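Local atomic coordinates of endoglucanase (Clostridium thermocellum, PDB entry 2YIK), a protein that probably hydrolyses internal beta-1,4 glucosidic bonds of cellulose, as a family 9 glycoside hydrolase with a helical catalytic domain. Residues F361-S373 / A403-Y417. Sequence-based numbering, arbitrary orientation.
Sequences FWKPIQDLLDKWS and ALVYDKHHGDTPSKY
Tyr-417 drops its ring as a knob among Gln-366, Leu-369, Asp-370 and Ser-373, and its hydroxyl makes the one direct hydrogen bond across the contact: OH donates to Asp-370 OD1 at 2.6 Å, arriving from above the carboxylate plane. A water donates to OD1 and accepts weakly from Lys-416 NZ, whose own salt bridge to OD1 is long, 4.0 Å. Leu-369 CB lies over one ring face, 3.8 Å from the Tyr-417 centroid, a CH-pi contact; its CD1 meets Tyr-406 CB (3.6 Å) and its CD2 Ala-403. Ser-373 OG, set between backbone N and carbonyl carbon (chi1 69°), stands at the ring edge and donates to Leu-369 O, which takes Ser-373 N from the opposite face of its plane.

At the other end Trp-362 enters an aromatic cluster. His-410 directs its edge at the indole face, CE1 3.5 Å from Trp-362 CD2, while its ND1 donates to Tyr-406 O (2.6 Å), which fixes the imidazole rotation. Tyr-406 turns its edge to the six-membered ring, offset edge-to-face, planes at 77°. Trp-362 NE1 bonds Asp-334 and His-409 NE2 bonds Glu-140. Across the turn, Asp-407 OD2 receives Ser-415 N and Ala-418 N, and Ser-415 OG caps helix 416-428 through Tyr-417 N. With these groups satisfied locally or by neighbours, aromatic and aliphatic surfaces join helix 363-373 and Trp-362 to helix 392-408, its following turn and helix 416-428, one phenol-carboxylate hydrogen bond crossing directly.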
ATOM      1  N   PHE A 361      18.635  13.004  -9.699  1.00 25.16           N
ATOM      2  CA  PHE A 361      17.652  12.203  -8.989  1.00 24.59           C
ATOM      3  C   PHE A 361      16.211  12.256  -9.500  1.00 23.23           C
ATOM      4  O   PHE A 361      15.503  11.262  -9.403  1.00 22.43           O
ATOM      5  CB  PHE A 361      17.750  12.491  -7.483  1.00 23.43           C
ATOM      6  CG  PHE A 361      18.999  11.913  -6.849  1.00 24.63           C
ATOM      7  CD1 PHE A 361      19.171  10.532  -6.758  1.00 24.58           C
ATOM      8  CD2 PHE A 361      20.030  12.744  -6.404  1.00 24.75           C
ATOM      9  CE1 PHE A 361      20.349   9.986  -6.240  1.00 25.36           C
ATOM     10  CE2 PHE A 361      21.216  12.205  -5.883  1.00 24.23           C
ATOM     11  CZ  PHE A 361      21.372  10.824  -5.803  1.00 24.23           C
ATOM     12  N   TRP A 362      15.782  13.381 -10.063  1.00 23.16           N
ATOM     13  CA  TRP A 362      14.421  13.469 -10.605  1.00 24.31           C
ATOM     14  C   TRP A 362      14.308  12.943 -12.044  1.00 25.54           C
ATOM     15  O   TRP A 362      13.207  12.644 -12.513  1.00 25.76           O
ATOM     16  CB  TRP A 362      13.909  14.914 -10.586  1.00 22.41           C
ATOM     17  CG  TRP A 362      13.324  15.361  -9.281  1.00 24.09           C
ATOM     18  CD1 TRP A 362      13.757  16.401  -8.509  1.00 21.75           C
ATOM     19  CD2 TRP A 362      12.186  14.805  -8.602  1.00 23.17           C
ATOM     20  NE1 TRP A 362      12.964  16.527  -7.395  1.00 23.02           N
ATOM     21  CE2 TRP A 362      11.990  15.557  -7.422  1.00 22.62           C
ATOM     22  CE3 TRP A 362      11.314  13.736  -8.869  1.00 25.38           C
ATOM     23  CZ2 TRP A 362      10.961  15.291  -6.514  1.00 23.62           C
ATOM     24  CZ3 TRP A 362      10.284  13.464  -7.964  1.00 23.04           C
ATOM     25  CH2 TRP A 362      10.121  14.240  -6.800  1.00 25.32           C
ATOM     26  N   LYS A 363      15.437  12.829 -12.741  1.00 25.58           N
ATOM     27  CA  LYS A 363      15.436  12.384 -14.134  1.00 26.84           C
ATOM     28  C   LYS A 363      14.767  11.029 -14.373  1.00 26.38           C
ATOM     29  O   LYS A 363      13.999  10.878 -15.323  1.00 27.13           O
ATOM     30  CB  LYS A 363      16.869  12.389 -14.695  1.00 28.96           C
ATOM     31  CG  LYS A 363      16.974  12.089 -16.184  1.00 32.91           C
ATOM     32  CD  LYS A 363      16.041  12.973 -17.000  1.00 37.87           C
ATOM     33  CE  LYS A 363      16.288  12.834 -18.503  1.00 41.12           C
ATOM     34  NZ  LYS A 363      15.409  13.776 -19.256  1.00 43.32           N
ATOM     35  N   PRO A 364      15.036  10.026 -13.520  1.00 25.83           N
ATOM     36  CA  PRO A 364      14.378   8.740 -13.772  1.00 25.40           C
ATOM     37  C   PRO A 364      12.851   8.832 -13.743  1.00 25.32           C
ATOM     38  O   PRO A 364      12.162   8.110 -14.469  1.00 25.62           O
ATOM     39  CB  PRO A 364      14.925   7.852 -12.660  1.00 25.46           C
ATOM     40  CG  PRO A 364      16.301   8.407 -12.445  1.00 25.34           C
ATOM     41  CD  PRO A 364      16.039   9.898 -12.448  1.00 25.09           C
ATOM     42  N   ILE A 365      12.326   9.718 -12.902  1.00 24.67           N
ATOM     43  CA  ILE A 365      10.885   9.889 -12.796  1.00 24.02           C
ATOM     44  C   ILE A 365      10.364  10.771 -13.928  1.00 24.06           C
ATOM     45  O   ILE A 365       9.222  10.625 -14.362  1.00 23.40           O
ATOM     46  CB  ILE A 365      10.503  10.472 -11.405  1.00 24.73           C
ATOM     47  CG1 ILE A 365      10.501   9.344 -10.360  1.00 23.22           C
ATOM     48  CG2 ILE A 365       9.156  11.184 -11.469  1.00 20.64           C
ATOM     49  CD1 ILE A 365       9.487   8.242 -10.644  1.00 26.68           C
ATOM     50  N   GLN A 366      11.202  11.678 -14.420  1.00 24.67           N
ATOM     51  CA  GLN A 366      10.782  12.524 -15.527  1.00 26.63           C
ATOM     52  C   GLN A 366      10.637  11.607 -16.744  1.00 26.92           C
ATOM     53  O   GLN A 366       9.730  11.777 -17.562  1.00 26.80           O
ATOM     54  CB  GLN A 366      11.811  13.625 -15.809  1.00 27.01           C
ATOM     55  CG  GLN A 366      11.378  14.572 -16.923  1.00 33.13           C
ATOM     56  CD  GLN A 366      12.437  15.601 -17.291  1.00 35.69           C
ATOM     57  OE1 GLN A 366      12.306  16.309 -18.289  1.00 39.15           O
ATOM     58  NE2 GLN A 366      13.488  15.688 -16.487  1.00 36.11           N
ATOM     59  N   ASP A 367      11.533  10.627 -16.850  1.00 26.59           N
ATOM     60  CA  ASP A 367      11.494   9.661 -17.946  1.00 25.58           C
ATOM     61  C   ASP A 367      10.260   8.768 -17.828  1.00 26.81           C
ATOM     62  O   ASP A 367       9.617   8.444 -18.823  1.00 26.50           O
ATOM     63  CB  ASP A 367      12.744   8.779 -17.937  1.00 25.95           C
ATOM     64  CG  ASP A 367      13.980   9.511 -18.415  1.00 27.60           C
ATOM     65  OD1 ASP A 367      13.862  10.689 -18.813  1.00 29.02           O
ATOM     66  OD2 ASP A 367      15.072   8.908 -18.399  1.00 28.31           O
ATOM     67  N   LEU A 368       9.950   8.358 -16.603  1.00 24.85           N
ATOM     68  CA  LEU A 368       8.794   7.509 -16.347  1.00 23.63           C
ATOM     69  C   LEU A 368       7.522   8.250 -16.746  1.00 23.80           C
ATOM     70  O   LEU A 368       6.650   7.708 -17.427  1.00 24.46           O
ATOM     71  CB  LEU A 368       8.722   7.154 -14.863  1.00 22.12           C
ATOM     72  CG  LEU A 368       7.462   6.434 -14.386  1.00 20.89           C
ATOM     73  CD1 LEU A 368       7.399   5.035 -15.005  1.00 20.86           C
ATOM     74  CD2 LEU A 368       7.472   6.368 -12.856  1.00 20.70           C
ATOM     75  N   LEU A 369       7.431   9.503 -16.313  1.00 23.63           N
ATOM     76  CA  LEU A 369       6.272  10.329 -16.604  1.00 24.48           C
ATOM     77  C   LEU A 369       6.125  10.698 -18.078  1.00 24.05           C
ATOM     78  O   LEU A 369       5.007  10.783 -18.579  1.00 24.09           O
ATOM     79  CB  LEU A 369       6.294  11.586 -15.726  1.00 23.41           C
ATOM     80  CG  LEU A 369       6.021  11.303 -14.244  1.00 24.61           C
ATOM     81  CD1 LEU A 369       6.195  12.578 -13.431  1.00 22.98           C
ATOM     82  CD2 LEU A 369       4.607  10.751 -14.074  1.00 23.98           C
ATOM     83  N   ASP A 370       7.239  10.925 -18.769  1.00 24.56           N
ATOM     84  CA  ASP A 370       7.164  11.244 -20.195  1.00 26.70           C
ATOM     85  C   ASP A 370       6.615  10.015 -20.905  1.00 26.35           C
ATOM     86  O   ASP A 370       5.863  10.118 -21.871  1.00 26.36           O
ATOM     87  CB  ASP A 370       8.543  11.561 -20.784  1.00 26.02           C
ATOM     88  CG  ASP A 370       9.041  12.945 -20.406  1.00 30.36           C
ATOM     89  OD1 ASP A 370       8.211  13.818 -20.070  1.00 29.89           O
ATOM     90  OD2 ASP A 370      10.270  13.161 -20.462  1.00 31.46           O
ATOM     91  N   LYS A 371       6.996   8.849 -20.398  1.00 26.04           N
ATOM     92  CA  LYS A 371       6.571   7.586 -20.973  1.00 26.02           C
ATOM     93  C   LYS A 371       5.070   7.384 -20.786  1.00 27.01           C
ATOM     94  O   LYS A 371       4.358   7.081 -21.749  1.00 26.43           O
ATOM     95  CB  LYS A 371       7.360   6.438 -20.333  1.00 27.56           C
ATOM     96  CG  LYS A 371       7.370   5.146 -21.149  1.00 28.03           C
ATOM     97  CD  LYS A 371       8.257   4.070 -20.534  1.00 28.73           C
ATOM     98  CE  LYS A 371       9.730   4.434 -20.631  1.00 27.15           C
ATOM     99  NZ  LYS A 371      10.598   3.284 -20.261  1.00 26.89           N
ATOM    100  N   TRP A 372       4.593   7.558 -19.552  1.00 25.38           N
ATOM    101  CA  TRP A 372       3.175   7.386 -19.234  1.00 24.68           C
ATOM    102  C   TRP A 372       2.234   8.459 -19.788  1.00 25.13           C
ATOM    103  O   TRP A 372       1.150   8.153 -20.277  1.00 24.48           O
ATOM    104  CB  TRP A 372       2.974   7.292 -17.711  1.00 23.10           C
ATOM    105  CG  TRP A 372       3.149   5.901 -17.166  1.00 23.19           C
ATOM    106  CD1 TRP A 372       4.330   5.257 -16.901  1.00 22.33           C
ATOM    107  CD2 TRP A 372       2.106   4.961 -16.880  1.00 22.83           C
ATOM    108  NE1 TRP A 372       4.083   3.978 -16.467  1.00 24.34           N
ATOM    109  CE2 TRP A 372       2.731   3.771 -16.442  1.00 24.17           C
ATOM    110  CE3 TRP A 372       0.708   5.013 -16.942  1.00 23.65           C
ATOM    111  CZ2 TRP A 372       1.998   2.636 -16.080  1.00 24.15           C
ATOM    112  CZ3 TRP A 372      -0.019   3.884 -16.579  1.00 23.01           C
ATOM    113  CH2 TRP A 372       0.630   2.713 -16.149  1.00 26.17           C
ATOM    114  N   SER A 373       2.652   9.715 -19.711  1.00 26.08           N
ATOM    115  CA  SER A 373       1.820  10.821 -20.169  1.00 27.39           C
ATOM    116  C   SER A 373       2.056  11.242 -21.610  1.00 28.85           C
ATOM    117  O   SER A 373       1.256  11.987 -22.173  1.00 28.36           O
ATOM    118  CB  SER A 373       2.040  12.044 -19.274  1.00 27.39           C
ATOM    119  OG  SER A 373       3.342  12.590 -19.462  1.00 26.50           O
ATOM    120  N   ALA A 403       2.869  11.555 -10.910  1.00 23.62           N
ATOM    121  CA  ALA A 403       2.751  12.774 -11.704  1.00 23.12           C
ATOM    122  C   ALA A 403       2.477  13.994 -10.818  1.00 24.36           C
ATOM    123  O   ALA A 403       3.079  15.053 -10.999  1.00 22.97           O
ATOM    124  CB  ALA A 403       1.636  12.618 -12.729  1.00 23.17           C
ATOM    125  N   LEU A 404       1.564  13.832  -9.864  1.00 23.79           N
ATOM    126  CA  LEU A 404       1.183  14.909  -8.955  1.00 24.70           C
ATOM    127  C   LEU A 404       2.284  15.239  -7.942  1.00 24.67           C
ATOM    128  O   LEU A 404       2.449  16.392  -7.553  1.00 24.26           O
ATOM    129  CB  LEU A 404      -0.125  14.533  -8.258  1.00 21.73           C
ATOM    130  CG  LEU A 404      -1.254  14.361  -9.290  1.00 21.40           C
ATOM    131  CD1 LEU A 404      -2.353  13.464  -8.751  1.00 18.77           C
ATOM    132  CD2 LEU A 404      -1.791  15.735  -9.669  1.00 18.92           C
ATOM    133  N   VAL A 405       3.039  14.227  -7.526  1.00 25.58           N
ATOM    134  CA  VAL A 405       4.137  14.438  -6.592  1.00 24.74           C
ATOM    135  C   VAL A 405       5.267  15.207  -7.301  1.00 25.85           C
ATOM    136  O   VAL A 405       5.895  16.096  -6.720  1.00 25.04           O
ATOM    137  CB  VAL A 405       4.675  13.084  -6.050  1.00 24.87           C
ATOM    138  CG1 VAL A 405       6.048  13.274  -5.406  1.00 21.82           C
ATOM    139  CG2 VAL A 405       3.691  12.515  -5.035  1.00 23.01           C
ATOM    140  N   TYR A 406       5.512  14.873  -8.565  1.00 25.35           N
ATOM    141  CA  TYR A 406       6.557  15.548  -9.333  1.00 25.63           C
ATOM    142  C   TYR A 406       6.229  17.033  -9.475  1.00 26.18           C
ATOM    143  O   TYR A 406       7.093  17.891  -9.264  1.00 25.19           O
ATOM    144  CB  TYR A 406       6.695  14.934 -10.730  1.00 24.40           C
ATOM    145  CG  TYR A 406       7.811  15.542 -11.555  1.00 23.19           C
ATOM    146  CD1 TYR A 406       7.607  16.711 -12.288  1.00 24.26           C
ATOM    147  CD2 TYR A 406       9.073  14.955 -11.593  1.00 21.89           C
ATOM    148  CE1 TYR A 406       8.634  17.279 -13.036  1.00 24.25           C
ATOM    149  CE2 TYR A 406      10.105  15.510 -12.341  1.00 21.80           C
ATOM    150  CZ  TYR A 406       9.879  16.670 -13.061  1.00 25.04           C
ATOM    151  OH  TYR A 406      10.888  17.212 -13.827  1.00 24.58           O
ATOM    152  N   ASP A 407       4.984  17.338  -9.831  1.00 25.23           N
ATOM    153  CA  ASP A 407       4.587  18.730  -9.997  1.00 26.33           C
ATOM    154  C   ASP A 407       4.636  19.489  -8.680  1.00 27.26           C
ATOM    155  O   ASP A 407       5.005  20.666  -8.655  1.00 27.34           O
ATOM    156  CB  ASP A 407       3.187  18.835 -10.619  1.00 25.30           C
ATOM    157  CG  ASP A 407       3.199  18.587 -12.128  1.00 27.22           C
ATOM    158  OD1 ASP A 407       4.297  18.376 -12.684  1.00 24.26           O
ATOM    159  OD2 ASP A 407       2.117  18.606 -12.758  1.00 28.46           O
ATOM    160  N   LYS A 408       4.273  18.819  -7.589  1.00 26.14           N
ATOM    161  CA  LYS A 408       4.307  19.476  -6.295  1.00 26.30           C
ATOM    162  C   LYS A 408       5.729  19.943  -6.007  1.00 27.95           C
ATOM    163  O   LYS A 408       5.945  21.066  -5.545  1.00 25.84           O
ATOM    164  CB  LYS A 408       3.864  18.537  -5.175  1.00 26.58           C
ATOM    165  CG  LYS A 408       4.061  19.152  -3.792  1.00 27.67           C
ATOM    166  CD  LYS A 408       3.868  18.144  -2.668  1.00 28.39           C
ATOM    167  CE  LYS A 408       4.378  18.716  -1.340  1.00 32.08           C
ATOM    168  NZ  LYS A 408       4.375  17.709  -0.241  1.00 33.23           N
ATOM    169  N   HIS A 409       6.697  19.087  -6.313  1.00 26.67           N
ATOM    170  CA  HIS A 409       8.086  19.404  -6.047  1.00 27.12           C
ATOM    171  C   HIS A 409       8.818  20.196  -7.117  1.00 26.69           C
ATOM    172  O   HIS A 409      10.036  20.380  -7.043  1.00 27.66           O
ATOM    173  CB  HIS A 409       8.820  18.113  -5.707  1.00 26.61           C
ATOM    174  CG  HIS A 409       8.334  17.488  -4.442  1.00 26.77           C
ATOM    175  ND1 HIS A 409       8.668  17.981  -3.195  1.00 26.90           N
ATOM    176  CD2 HIS A 409       7.469  16.471  -4.217  1.00 27.32           C
ATOM    177  CE1 HIS A 409       8.027  17.300  -2.268  1.00 27.96           C
ATOM    178  NE2 HIS A 409       7.290  16.375  -2.861  1.00 26.87           N
ATOM    179  N   HIS A 410       8.070  20.676  -8.101  1.00 27.54           N
ATOM    180  CA  HIS A 410       8.640  21.488  -9.163  1.00 28.77           C
ATOM    181  C   HIS A 410       7.796  22.744  -9.350  1.00 30.26           C
ATOM    182  O   HIS A 410       7.188  22.949 -10.398  1.00 30.90           O
ATOM    183  CB  HIS A 410       8.731  20.700 -10.479  1.00 28.43           C
ATOM    184  CG  HIS A 410       9.787  19.639 -10.470  1.00 27.69           C
ATOM    185  ND1 HIS A 410       9.617  18.421  -9.840  1.00 26.51           N
ATOM    186  CD2 HIS A 410      11.061  19.639 -10.930  1.00 26.45           C
ATOM    187  CE1 HIS A 410      10.734  17.726  -9.909  1.00 26.49           C
ATOM    188  NE2 HIS A 410      11.632  18.445 -10.567  1.00 26.80           N
ATOM    189  N   GLY A 411       7.763  23.579  -8.315  1.00 31.18           N
ATOM    190  CA  GLY A 411       7.003  24.815  -8.372  1.00 31.81           C
ATOM    191  C   GLY A 411       5.631  24.681  -7.738  1.00 33.68           C
ATOM    192  O   GLY A 411       4.900  25.664  -7.602  1.00 33.00           O
ATOM    193  N   ASP A 412       5.290  23.460  -7.336  1.00 34.40           N
ATOM    194  CA  ASP A 412       3.996  23.171  -6.723  1.00 35.51           C
ATOM    195  C   ASP A 412       2.879  23.809  -7.544  1.00 36.10           C
ATOM    196  O   ASP A 412       2.037  24.544  -7.025  1.00 35.80           O
ATOM    197  CB  ASP A 412       3.956  23.684  -5.275  1.00 36.46           C
ATOM    198  CG  ASP A 412       2.775  23.130  -4.486  1.00 38.44           C
ATOM    199  OD1 ASP A 412       2.147  22.145  -4.933  1.00 38.63           O
ATOM    200  OD2 ASP A 412       2.474  23.670  -3.401  1.00 39.40           O
ATOM    201  N   THR A 413       2.885  23.518  -8.838  1.00 35.71           N
ATOM    202  CA  THR A 413       1.879  24.039  -9.748  1.00 36.02           C
ATOM    203  C   THR A 413       1.680  22.953 -10.798  1.00 35.16           C
ATOM    204  O   THR A 413       2.616  22.212 -11.118  1.00 35.33           O
ATOM    205  CB  THR A 413       2.360  25.375 -10.412  1.00 36.80           C
ATOM    206  OG1 THR A 413       1.288  25.964 -11.152  1.00 38.28           O
ATOM    207  CG2 THR A 413       3.527  25.128 -11.356  1.00 37.04           C
ATOM    208  N   PRO A 414       0.454  22.822 -11.329  1.00 34.29           N
ATOM    209  CA  PRO A 414       0.222  21.788 -12.336  1.00 33.82           C
ATOM    210  C   PRO A 414       0.879  22.055 -13.658  1.00 33.79           C
ATOM    211  O   PRO A 414       0.854  23.172 -14.191  1.00 34.78           O
ATOM    212  CB  PRO A 414      -1.291  21.748 -12.455  1.00 33.53           C
ATOM    213  CG  PRO A 414      -1.677  23.170 -12.207  1.00 33.39           C
ATOM    214  CD  PRO A 414      -0.789  23.557 -11.029  1.00 34.36           C
ATOM    215  N   SER A 415       1.437  20.977 -14.183  1.00 32.75           N
ATOM    216  CA  SER A 415       2.130  20.954 -15.446  1.00 30.80           C
ATOM    217  C   SER A 415       1.406  19.919 -16.325  1.00 29.77           C
ATOM    218  O   SER A 415       0.302  19.445 -15.983  1.00 28.95           O
ATOM    219  CB  SER A 415       3.607  20.530 -15.228  1.00 30.15           C
ATOM    220  OG  SER A 415       3.797  19.106 -15.014  1.00 29.94           O
ATOM    221  N   LYS A 416       1.993  19.622 -17.484  1.00 29.36           N
ATOM    222  CA  LYS A 416       1.442  18.641 -18.406  1.00 30.26           C
ATOM    223  C   LYS A 416       1.271  17.305 -17.654  1.00 29.63           C
ATOM    224  O   LYS A 416       0.407  16.506 -18.006  1.00 30.12           O
ATOM    225  CB  LYS A 416       2.374  18.462 -19.622  1.00 30.78           C
ATOM    226  CG  LYS A 416       3.794  18.006 -19.278  1.00 33.57           C
ATOM    227  CD  LYS A 416       4.648  17.857 -20.539  1.00 36.47           C
ATOM    228  CE  LYS A 416       6.071  17.470 -20.153  1.00 38.02           C
ATOM    229  NZ  LYS A 416       6.975  17.363 -21.332  1.00 40.12           N
ATOM    230  N   TYR A 417       2.085  17.043 -16.627  1.00 27.68           N
ATOM    231  CA  TYR A 417       1.937  15.777 -15.890  1.00 26.48           C
ATOM    232  C   TYR A 417       0.622  15.745 -15.107  1.00 25.63           C
ATOM    233  O   TYR A 417      -0.184  14.829 -15.275  1.00 23.74           O
ATOM    234  CB  TYR A 417       3.126  15.529 -14.944  1.00 25.65           C
ATOM    235  CG  TYR A 417       4.441  15.376 -15.677  1.00 26.48           C
ATOM    236  CD1 TYR A 417       4.501  14.732 -16.918  1.00 26.11           C
ATOM    237  CD2 TYR A 417       5.624  15.891 -15.147  1.00 27.22           C
ATOM    238  CE1 TYR A 417       5.697  14.612 -17.612  1.00 26.90           C
ATOM    239  CE2 TYR A 417       6.831  15.774 -15.837  1.00 27.06           C
ATOM    240  CZ  TYR A 417       6.861  15.137 -17.067  1.00 28.99           C
ATOM    241  OH  TYR A 417       8.053  15.046 -17.760  1.00 29.99           O
TER
HETATM  242  O   HOH W   1       6.169  14.275 -22.112  1.00 44.61           O